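Local coordinates for DUF1491 domain-containing protein (Caulobacter crescentus, PDB 4GOQ) that is of unknown function, a small single-chain DUF1491 family protein that folds as a mixed beta sheet with a helix on either face, at residues A11-R16 / H102-P107; A24-K29 / D89-E94; G47-F52 / T71-L76. One frame throughout, in Å; residues are numbered along the deposited sequence.

Contact 1. Residues A11-R16 / H102-P107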
loop_
_atom_site.group_PDB
_atom_site.type_symbol
_atom_site.label_atom_id
_atom_site.label_comp_id
_atom_site.label_asym_id
_atom_site.label_seq_id
_atom_site.Cartn_x
_atom_site.Cartn_y
_atom_site.Cartn_z
ATOM N N ALA A 11 0.300 10.252 -5.372
ATOM C CA ALA A 11 0.633 10.632 -6.757
ATOM C C ALA A 11 2.074 10.225 -7.092
ATOM O O ALA A 11 2.335 9.725 -8.192
ATOM C CB ALA A 11 0.427 12.136 -6.976
ATOM N N ALA A 12 3.007 10.418 -6.145
ATOM C CA ALA A 12 4.401 10.038 -6.370
ATOM C C ALA A 12 4.527 8.506 -6.496
ATOM O O ALA A 12 5.287 8.013 -7.326
ATOM C CB ALA A 12 5.276 10.537 -5.222
ATOM N N LEU A 13 3.818 7.758 -5.641
ATOM C CA LEU A 13 3.878 6.286 -5.678
ATOM C C LEU A 13 3.345 5.748 -7.031
ATOM O O LEU A 13 4.019 4.931 -7.688
ATOM C CB LEU A 13 3.092 5.692 -4.506
ATOM C CG LEU A 13 2.905 4.135 -4.516
ATOM C CD1 LEU A 13 4.263 3.407 -4.315
ATOM C CD2 LEU A 13 1.992 3.720 -3.376
ATOM N N ILE A 14 2.167 6.247 -7.458
ATOM C CA ILE A 14 1.532 5.859 -8.740
ATOM C C ILE A 14 2.458 6.169 -9.866
ATOM O O ILE A 14 2.716 5.307 -10.705
ATOM C CB ILE A 14 0.150 6.552 -8.965
ATOM C CG1 ILE A 14 -0.860 6.170 -7.893
ATOM C CG2 ILE A 14 -0.399 6.299 -10.386
ATOM C CD1 ILE A 14 -2.082 7.127 -7.916
ATOM N N ARG A 15 2.996 7.393 -9.886
ATOM C CA ARG A 15 3.902 7.842 -10.927
ATOM C C ARG A 15 5.126 6.941 -11.028
ATOM O O ARG A 15 5.465 6.499 -12.124
ATOM C CB ARG A 15 4.321 9.296 -10.654
ATOM C CG ARG A 15 5.523 9.745 -11.426
ATOM C CD ARG A 15 5.672 11.231 -11.178
ATOM N NE ARG A 15 6.986 11.721 -11.568
ATOM C CZ ARG A 15 7.333 12.023 -12.812
ATOM N NH1 ARG A 15 6.481 11.825 -13.815
ATOM N NH2 ARG A 15 8.547 12.480 -13.072
ATOM N N ARG A 16 5.782 6.664 -9.890
ATOM C CA ARG A 16 6.947 5.790 -9.823
ATOM C C ARG A 16 6.627 4.367 -10.324
ATOM O O ARG A 16 7.415 3.780 -11.059
ATOM C CB ARG A 16 7.441 5.748 -8.355
ATOM C CG ARG A 16 8.831 5.223 -8.134
ATOM C CD ARG A 16 9.417 5.662 -6.789
ATOM N NE ARG A 16 8.510 5.428 -5.655
ATOM C CZ ARG A 16 7.921 6.389 -4.940
ATOM N NH1 ARG A 16 8.142 7.672 -5.224
ATOM N NH2 ARG A 16 7.119 6.073 -3.923
ATOM N N HIS A 102 6.944 -3.117 -4.712
ATOM C CA HIS A 102 5.968 -2.252 -4.070
ATOM C C HIS A 102 6.241 -0.754 -4.373
ATOM O O HIS A 102 5.362 0.069 -4.100
ATOM C CB HIS A 102 5.924 -2.507 -2.552
ATOM C CG HIS A 102 7.292 -2.497 -1.932
ATOM N ND1 HIS A 102 8.027 -1.345 -1.832
ATOM C CD2 HIS A 102 8.025 -3.529 -1.450
ATOM C CE1 HIS A 102 9.170 -1.691 -1.262
ATOM N NE2 HIS A 102 9.217 -3.002 -1.018
ATOM N N PHE A 103 7.463 -0.387 -4.887
ATOM C CA PHE A 103 7.857 1.005 -5.227
ATOM C C PHE A 103 7.813 1.976 -4.020
ATOM O O PHE A 103 7.775 3.200 -4.197
ATOM C CB PHE A 103 6.984 1.555 -6.388
ATOM C CG PHE A 103 7.150 0.724 -7.642
ATOM C CD1 PHE A 103 8.243 0.913 -8.484
ATOM C CD2 PHE A 103 6.250 -0.295 -7.947
ATOM C CE1 PHE A 103 8.393 0.139 -9.645
ATOM C CE2 PHE A 103 6.406 -1.068 -9.106
ATOM C CZ PHE A 103 7.472 -0.842 -9.947
ATOM N N LEU A 104 7.841 1.436 -2.801
ATOM C CA LEU A 104 7.828 2.282 -1.599
ATOM C C LEU A 104 9.228 2.784 -1.321
ATOM O O LEU A 104 10.172 1.997 -1.396
ATOM C CB LEU A 104 7.288 1.488 -0.390
ATOM C CG LEU A 104 5.820 1.009 -0.535
ATOM C CD1 LEU A 104 5.467 -0.047 0.523
ATOM C CD2 LEU A 104 4.853 2.195 -0.547
ATOM N N THR A 105 9.376 4.066 -0.964
ATOM C CA THR A 105 10.735 4.601 -0.690
ATOM C C THR A 105 11.131 4.443 0.777
ATOM O O THR A 105 12.321 4.422 1.075
ATOM C CB THR A 105 10.883 6.057 -1.123
ATOM O OG1 THR A 105 10.019 6.888 -0.345
ATOM C CG2 THR A 105 10.626 6.255 -2.604
ATOM N N GLU A 106 10.145 4.371 1.689
ATOM C CA GLU A 106 10.387 4.212 3.129
ATOM C C GLU A 106 10.786 2.766 3.429
ATOM O O GLU A 106 10.427 1.877 2.658
ATOM C CB GLU A 106 9.134 4.595 3.954
ATOM C CG GLU A 106 8.586 6.002 3.705
ATOM C CD GLU A 106 7.692 6.166 2.491
ATOM O OE1 GLU A 106 7.312 5.144 1.872
ATOM O OE2 GLU A 106 7.417 7.331 2.119
ATOM N N PRO A 107 11.453 2.488 4.572
ATOM C CA PRO A 107 11.810 1.098 4.893
ATOM C C PRO A 107 10.590 0.206 5.053
ATOM O O PRO A 107 9.514 0.641 5.477
ATOM C CB PRO A 107 12.570 1.226 6.217
ATOM C CG PRO A 107 13.092 2.621 6.231
ATOM C CD PRO A 107 11.971 3.414 5.599
#

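Contact 2. Residues A24-K29 / D89-E94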
loop_
_atom_site.group_PDB
_atom_site.type_symbol
_atom_site.label_atom_id
_atom_site.label_comp_id
_atom_site.label_asym_id
_atom_site.label_seq_id
_atom_site.Cartn_x
_atom_site.Cartn_y
_atom_site.Cartn_z
ATOM N N ALA A 24 -0.672 0.594 -11.459
ATOM C CA ALA A 24 -0.900 1.141 -10.117
ATOM C C ALA A 24 -2.197 1.904 -10.113
ATOM O O ALA A 24 -2.373 2.813 -10.930
ATOM C CB ALA A 24 0.254 2.030 -9.704
ATOM N N THR A 25 -3.119 1.534 -9.232
ATOM C CA THR A 25 -4.399 2.233 -9.215
ATOM C C THR A 25 -4.854 2.492 -7.778
ATOM O O THR A 25 -4.450 1.811 -6.842
ATOM C CB THR A 25 -5.444 1.494 -10.087
ATOM O OG1 THR A 25 -6.654 2.242 -10.138
ATOM C CG2 THR A 25 -5.708 0.090 -9.637
ATOM N N VAL A 26 -5.639 3.524 -7.625
ATOM C CA VAL A 26 -6.178 3.903 -6.329
ATOM C C VAL A 26 -7.478 3.093 -6.203
ATOM O O VAL A 26 -8.456 3.371 -6.910
ATOM C CB VAL A 26 -6.388 5.435 -6.227
ATOM C CG1 VAL A 26 -7.177 5.782 -4.961
ATOM C CG2 VAL A 26 -5.036 6.166 -6.235
ATOM N N ALA A 27 -7.466 2.084 -5.332
ATOM C CA ALA A 27 -8.625 1.210 -5.077
ATOM C C ALA A 27 -9.573 1.854 -4.085
ATOM O O ALA A 27 -10.743 1.504 -4.046
ATOM C CB ALA A 27 -8.172 -0.140 -4.570
ATOM N N ARG A 28 -9.068 2.784 -3.276
ATOM C CA ARG A 28 -9.909 3.559 -2.356
ATOM C C ARG A 28 -9.275 4.930 -2.151
ATOM O O ARG A 28 -8.114 5.035 -1.750
ATOM C CB ARG A 28 -10.162 2.845 -1.012
ATOM C CG ARG A 28 -11.288 3.493 -0.210
ATOM C CD ARG A 28 -11.505 2.833 1.148
ATOM N NE ARG A 28 -12.741 3.306 1.815
ATOM C CZ ARG A 28 -12.825 4.390 2.587
ATOM N NH1 ARG A 28 -11.758 5.151 2.798
ATOM N NH2 ARG A 28 -13.981 4.730 3.139
ATOM N N LYS A 29 -10.033 5.972 -2.446
ATOM C CA LYS A 29 -9.552 7.336 -2.269
ATOM C C LYS A 29 -9.937 7.791 -0.872
ATOM O O LYS A 29 -11.124 7.997 -0.618
ATOM C CB LYS A 29 -10.188 8.245 -3.355
ATOM C CG LYS A 29 -9.482 9.578 -3.553
ATOM C CD LYS A 29 -10.099 10.376 -4.708
ATOM C CE LYS A 29 -11.374 11.100 -4.323
ATOM N NZ LYS A 29 -12.117 11.583 -5.519
ATOM N N ASP A 89 -11.254 7.043 6.491
ATOM C CA ASP A 89 -10.384 8.017 5.795
ATOM C C ASP A 89 -9.217 7.315 5.057
ATOM O O ASP A 89 -8.338 7.986 4.484
ATOM C CB ASP A 89 -9.802 9.016 6.827
ATOM C CG ASP A 89 -10.789 10.054 7.342
ATOM O OD1 ASP A 89 -11.845 10.248 6.693
ATOM O OD2 ASP A 89 -10.480 10.712 8.358
ATOM N N ILE A 90 -9.164 5.977 5.131
ATOM C CA ILE A 90 -8.041 5.224 4.564
ATOM C C ILE A 90 -8.036 5.166 3.009
ATOM O O ILE A 90 -9.078 5.049 2.349
ATOM C CB ILE A 90 -7.956 3.785 5.173
ATOM C CG1 ILE A 90 -6.510 3.263 5.164
ATOM C CG2 ILE A 90 -8.954 2.784 4.507
ATOM C CD1 ILE A 90 -6.243 1.952 6.069
ATOM N N TRP A 91 -6.823 5.224 2.457
ATOM C CA TRP A 91 -6.521 5.023 1.051
ATOM C C TRP A 91 -6.130 3.590 0.848
ATOM O O TRP A 91 -5.555 2.972 1.746
ATOM C CB TRP A 91 -5.333 5.902 0.603
ATOM C CG TRP A 91 -5.633 7.369 0.511
ATOM C CD1 TRP A 91 -5.800 8.240 1.543
ATOM C CD2 TRP A 91 -5.694 8.142 -0.688
ATOM N NE1 TRP A 91 -5.977 9.517 1.059
ATOM C CE2 TRP A 91 -5.927 9.484 -0.310
ATOM C CE3 TRP A 91 -5.591 7.826 -2.056
ATOM C CZ2 TRP A 91 -6.045 10.520 -1.247
ATOM C CZ3 TRP A 91 -5.724 8.845 -2.989
ATOM C CH2 TRP A 91 -5.946 10.177 -2.582
ATOM N N VAL A 92 -6.413 3.053 -0.335
ATOM C CA VAL A 92 -5.949 1.723 -0.698
ATOM C C VAL A 92 -5.357 1.868 -2.081
ATOM O O VAL A 92 -6.024 2.380 -2.987
ATOM C CB VAL A 92 -7.032 0.599 -0.625
ATOM C CG1 VAL A 92 -6.440 -0.756 -1.063
ATOM C CG2 VAL A 92 -7.631 0.490 0.792
ATOM N N VAL A 93 -4.105 1.425 -2.243
ATOM C CA VAL A 93 -3.397 1.512 -3.511
ATOM C C VAL A 93 -3.018 0.113 -3.913
ATOM O O VAL A 93 -2.423 -0.614 -3.109
ATOM C CB VAL A 93 -2.150 2.449 -3.436
ATOM C CG1 VAL A 93 -1.385 2.412 -4.755
ATOM C CG2 VAL A 93 -2.557 3.897 -3.099
ATOM N N GLU A 94 -3.392 -0.292 -5.130
ATOM C CA GLU A 94 -3.054 -1.646 -5.588
ATOM C C GLU A 94 -2.025 -1.513 -6.697
ATOM O O GLU A 94 -2.174 -0.683 -7.598
ATOM C CB GLU A 94 -4.339 -2.392 -6.053
ATOM C CG GLU A 94 -4.117 -3.846 -6.409
ATOM C CD GLU A 94 -5.399 -4.660 -6.529
ATOM O OE1 GLU A 94 -6.471 -4.058 -6.756
ATOM O OE2 GLU A 94 -5.332 -5.902 -6.400
#

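Contact 3. Residues G47-F52 / T71-L76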
loop_
_atom_site.group_PDB
_atom_site.type_symbol
_atom_site.label_atom_id
_atom_site.label_comp_id
_atom_site.label_asym_id
_atom_site.label_seq_id
_atom_site.Cartn_x
_atom_site.Cartn_y
_atom_site.Cartn_z
ATOM N N GLY A 47 2.481 -15.238 -8.553
ATOM C CA GLY A 47 1.070 -15.454 -8.250
ATOM C C GLY A 47 0.775 -15.222 -6.781
ATOM O O GLY A 47 -0.075 -15.903 -6.193
ATOM N N THR A 48 1.509 -14.264 -6.164
ATOM C CA THR A 48 1.351 -13.967 -4.754
ATOM C C THR A 48 1.199 -12.464 -4.506
ATOM O O THR A 48 1.408 -11.669 -5.416
ATOM C CB THR A 48 2.498 -14.543 -3.950
ATOM O OG1 THR A 48 2.106 -14.495 -2.571
ATOM C CG2 THR A 48 3.832 -13.807 -4.203
ATOM N N ALA A 49 0.832 -12.083 -3.265
ATOM C CA ALA A 49 0.610 -10.676 -2.962
ATOM C C ALA A 49 0.938 -10.346 -1.514
ATOM O O ALA A 49 0.920 -11.217 -0.632
ATOM C CB ALA A 49 -0.834 -10.313 -3.278
ATOM N N ARG A 50 1.245 -9.067 -1.272
ATOM C CA ARG A 50 1.549 -8.586 0.058
ATOM C C ARG A 50 0.729 -7.348 0.343
ATOM O O ARG A 50 0.363 -6.624 -0.582
ATOM C CB ARG A 50 3.052 -8.270 0.199
ATOM C CG ARG A 50 3.943 -9.519 0.171
ATOM C CD ARG A 50 5.413 -9.110 0.187
ATOM N NE ARG A 50 5.798 -8.381 -1.029
ATOM C CZ ARG A 50 6.955 -7.738 -1.177
ATOM N NH1 ARG A 50 7.849 -7.742 -0.204
ATOM N NH2 ARG A 50 7.224 -7.091 -2.305
ATOM N N LEU A 51 0.461 -7.100 1.613
ATOM C CA LEU A 51 -0.277 -5.901 2.022
ATOM C C LEU A 51 0.592 -5.154 3.037
ATOM O O LEU A 51 1.137 -5.773 3.961
ATOM C CB LEU A 51 -1.635 -6.315 2.599
ATOM C CG LEU A 51 -2.728 -5.269 2.707
ATOM C CD1 LEU A 51 -3.142 -4.749 1.324
ATOM C CD2 LEU A 51 -3.963 -5.893 3.346
ATOM N N PHE A 52 0.794 -3.846 2.807
ATOM C CA PHE A 52 1.626 -3.003 3.651
ATOM C C PHE A 52 0.782 -1.885 4.270
ATOM O O PHE A 52 -0.020 -1.265 3.565
ATOM C CB PHE A 52 2.809 -2.403 2.826
ATOM C CG PHE A 52 3.743 -3.433 2.225
ATOM C CD1 PHE A 52 4.734 -4.031 2.997
ATOM C CD2 PHE A 52 3.640 -3.795 0.888
ATOM C CE1 PHE A 52 5.601 -4.978 2.443
ATOM C CE2 PHE A 52 4.519 -4.726 0.331
ATOM C CZ PHE A 52 5.482 -5.326 1.114
ATOM N N THR A 71 -0.656 -16.269 1.343
ATOM C CA THR A 71 -0.463 -16.581 -0.079
ATOM C C THR A 71 -1.840 -16.621 -0.788
ATOM O O THR A 71 -1.900 -16.742 -2.018
ATOM C CB THR A 71 0.281 -17.913 -0.282
ATOM O OG1 THR A 71 -0.441 -18.956 0.364
ATOM C CG2 THR A 71 1.735 -17.855 0.195
ATOM N N PHE A 72 -2.937 -16.503 -0.000
ATOM C CA PHE A 72 -4.324 -16.513 -0.503
ATOM C C PHE A 72 -4.832 -15.082 -0.533
ATOM O O PHE A 72 -5.175 -14.503 0.503
ATOM C CB PHE A 72 -5.199 -17.432 0.358
ATOM C CG PHE A 72 -6.496 -17.806 -0.322
ATOM C CD1 PHE A 72 -6.501 -18.619 -1.448
ATOM C CD2 PHE A 72 -7.710 -17.321 0.149
ATOM C CE1 PHE A 72 -7.706 -18.965 -2.076
ATOM C CE2 PHE A 72 -8.917 -17.670 -0.477
ATOM C CZ PHE A 72 -8.905 -18.455 -1.604
ATOM N N GLU A 73 -4.774 -14.464 -1.728
ATOM C CA GLU A 73 -5.057 -13.043 -1.949
ATOM C C GLU A 73 -6.413 -12.564 -1.349
ATOM O O GLU A 73 -6.444 -11.472 -0.757
ATOM C CB GLU A 73 -4.987 -12.710 -3.434
ATOM C CG GLU A 73 -4.834 -11.219 -3.666
ATOM C CD GLU A 73 -4.824 -10.826 -5.125
ATOM O OE1 GLU A 73 -4.077 -11.442 -5.919
ATOM O OE2 GLU A 73 -5.574 -9.892 -5.475
ATOM N N PRO A 74 -7.520 -13.343 -1.411
ATOM C CA PRO A 74 -8.774 -12.841 -0.814
ATOM C C PRO A 74 -8.658 -12.471 0.673
ATOM O O PRO A 74 -9.424 -11.624 1.111
ATOM C CB PRO A 74 -9.745 -13.988 -1.042
ATOM C CG PRO A 74 -9.279 -14.580 -2.340
ATOM C CD PRO A 74 -7.772 -14.585 -2.173
ATOM N N ASP A 75 -7.707 -13.073 1.439
ATOM C CA ASP A 75 -7.445 -12.654 2.829
ATOM C C ASP A 75 -6.952 -11.189 2.899
ATOM O O ASP A 75 -7.222 -10.471 3.870
ATOM C CB ASP A 75 -6.395 -13.565 3.486
ATOM C CG ASP A 75 -6.848 -14.988 3.688
ATOM O OD1 ASP A 75 -8.061 -15.196 4.042
ATOM O OD2 ASP A 75 -6.017 -15.907 3.468
ATOM N N LEU A 76 -6.204 -10.752 1.886
ATOM C CA LEU A 76 -5.694 -9.361 1.845
ATOM C C LEU A 76 -6.837 -8.418 1.496
ATOM O O LEU A 76 -6.955 -7.365 2.112
ATOM C CB LEU A 76 -4.519 -9.188 0.869
ATOM C CG LEU A 76 -3.373 -10.229 0.988
ATOM C CD1 LEU A 76 -2.237 -9.860 0.045
ATOM C CD2 LEU A 76 -2.844 -10.332 2.423
HETATM O O HOH W 1 -2.012 -13.132 -5.776
#

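Contact 1. Residues A11-R16 / H102-P107
Leu13 on helix 6-19 and Phe103 in the loop after strand 91-97 mark the closest approach of the two backbones, their CA atoms 6.6 Å apart; segment 102-107 has no regular structure and meets the helix through residues 102 to 105. Arg16 carries the polar half of the contact. Its guanidinium takes the carbonyl oxygen of Phe103 side-on with two nitrogens, NE to O at 2.8 Å and NH2 to the same O at 3.0 Å. The oxygen lies practically in the guanidinium plane, and both bonds are moderately bent, with N-H...O angles of 152° and 138°. The arginine chain turns at its third torsion (chi3 49°), which swings NE out of the line of the preceding carbons. Over the centre of one guanidinium face sits the Thr105 methyl, CG2 3.6 Å from CZ; Ala12 O lies above the opposite face, toward the rim. Beside this grip Leu13 reaches the loop with CD1 alone, which lies 3.5 Å from His102 O and 3.9 Å from Phe103 CB, with Leu104 CD2 beside it. Within the loop, Leu104 N bonds in the ring plane to His102 ND1, at 3.0 Å. An alanine in place of Arg16 would probably leave Phe103 O without both of these donors and the Thr105 methyl without its flat partner, making the loop less firmly held to the helix. Two donors from one cation on one carbonyl oxygen would be expected to polarise that peptide and to fix the rotation of the guanidinium; Arg16 thus probably helps hold the loop to the helix, alongside the bond between Glu106 OE2 and Trp9 NE1.

Contact 2. Residues A24-K29 / D89-E94
Ala27 and Arg28 both face Val92, a classic beta bulge that shifts the register by one between strand 23-28 and strand 91-97. Val92 O accepts from both residues, from Ala27 N at 2.8 Å and from Arg28 N at 3.1 Å; the first bond is the more bent (133° at the hydrogen, against 153°). Before the bulge the pairing is regular antiparallel: Thr25 and Glu94 exchange two backbone bonds, and Val26 stands across from Val93 as a non-hydrogen-bonded pair. After it, Val92 N returns a bond to Arg28 O. The Arg28 chain is extended from CG to NE and runs past Ile90, where NH1 meets a lone pair of Ile90 O at 2.7 Å, in the guanidinium plane; NH1 also bonds Pro88 O. Lys29 lies alongside Trp91, pointing the same way, its CG 4.2 Å from the centroid of the six-membered ring in an off-centre CH-pi contact. Val26 CG1 touches the same ring obliquely, 3.9 Å from Trp91 CE3, while the indole NE1 bonds Asp31 O. The Val26 and Trp91 side chains turn to helix 6-19, which they meet at Val10, Ile14 and Thr6. Arg28 and Ile90 instead pack on Ala83 and Ala84 of helix 74-86, so the bulged edge pair lies between the two helices, with strand 37-43 bonded along the far side of strand 91-97.

Contact 3. Residues G47-F52 / T71-L76
Leu76, near the N-terminal end of helix 74-86, packs against Ala49 and Leu51 of strand 48-56, an apolar helix-on-sheet contact over one face of the sheet. Its CG stands anti to its own carbonyl carbon (chi1 -49°), on the side of the strand. Leu76 CD1 presses on the strand at Ala49, 3.6 Å from CB and 3.5 Å from the carbonyl oxygen of that residue, while CD2 approaches Leu51 CB at 4.2 Å. Leu51 answers from the strand, its CD2 3.6 Å from Leu76 O. Ala49 and Leu51, two residues apart, thus point to the same side of the strand and receive one helix residue between them, while Arg50 turns the other way and bonds Gly100 O through NH2. Glu73 lays CG 4.1 Å from Ala49 CB, and its extended chain carries the carboxylate beyond. Toward the start of the strand a water joins the two segments: it donates to Glu73 OE1 at 2.7 Å and, weakly, to Gly47 O at 3.4 Å. Glu73 OE2 makes a salt bridge to Lys40 on the neighbouring strand and bonds a glycerol, probably from the crystallisation liquor. Gly47, with positive phi (66°), and Thr48 both face Asp43 in a G1 beta bulge, just where the antiparallel 37-43/48-56 hairpin turns. Helix 74-86 thus packs on one face of the mixed sheet, at a strand of this hairpin, as one layer of an alpha/beta sandwich whose other face carries helix 6-19.

In the fold
From the N terminus, helix 6-19 supplies the first segment of contact 1, whose loop closes only at 102-107, so the other two contacts are nested within it. Strand 23-28 follows and closes on strand 91-97 in contact 2; inside that loop, contact 3 joins strand 48-56 to the start of helix 74-86. The three thus sit one within another and none cross. Contacts 1 and 2 meet where Leu13 and Ile14 pack on Val93 and Val26. Contacts 2 and 3 share Lys40, salt-bridged to Glu94 and Glu73. Contacts 1 and 3 meet where His102 stands edge-to-face with Phe52. Together they tie both helices and a late loop to one sheet.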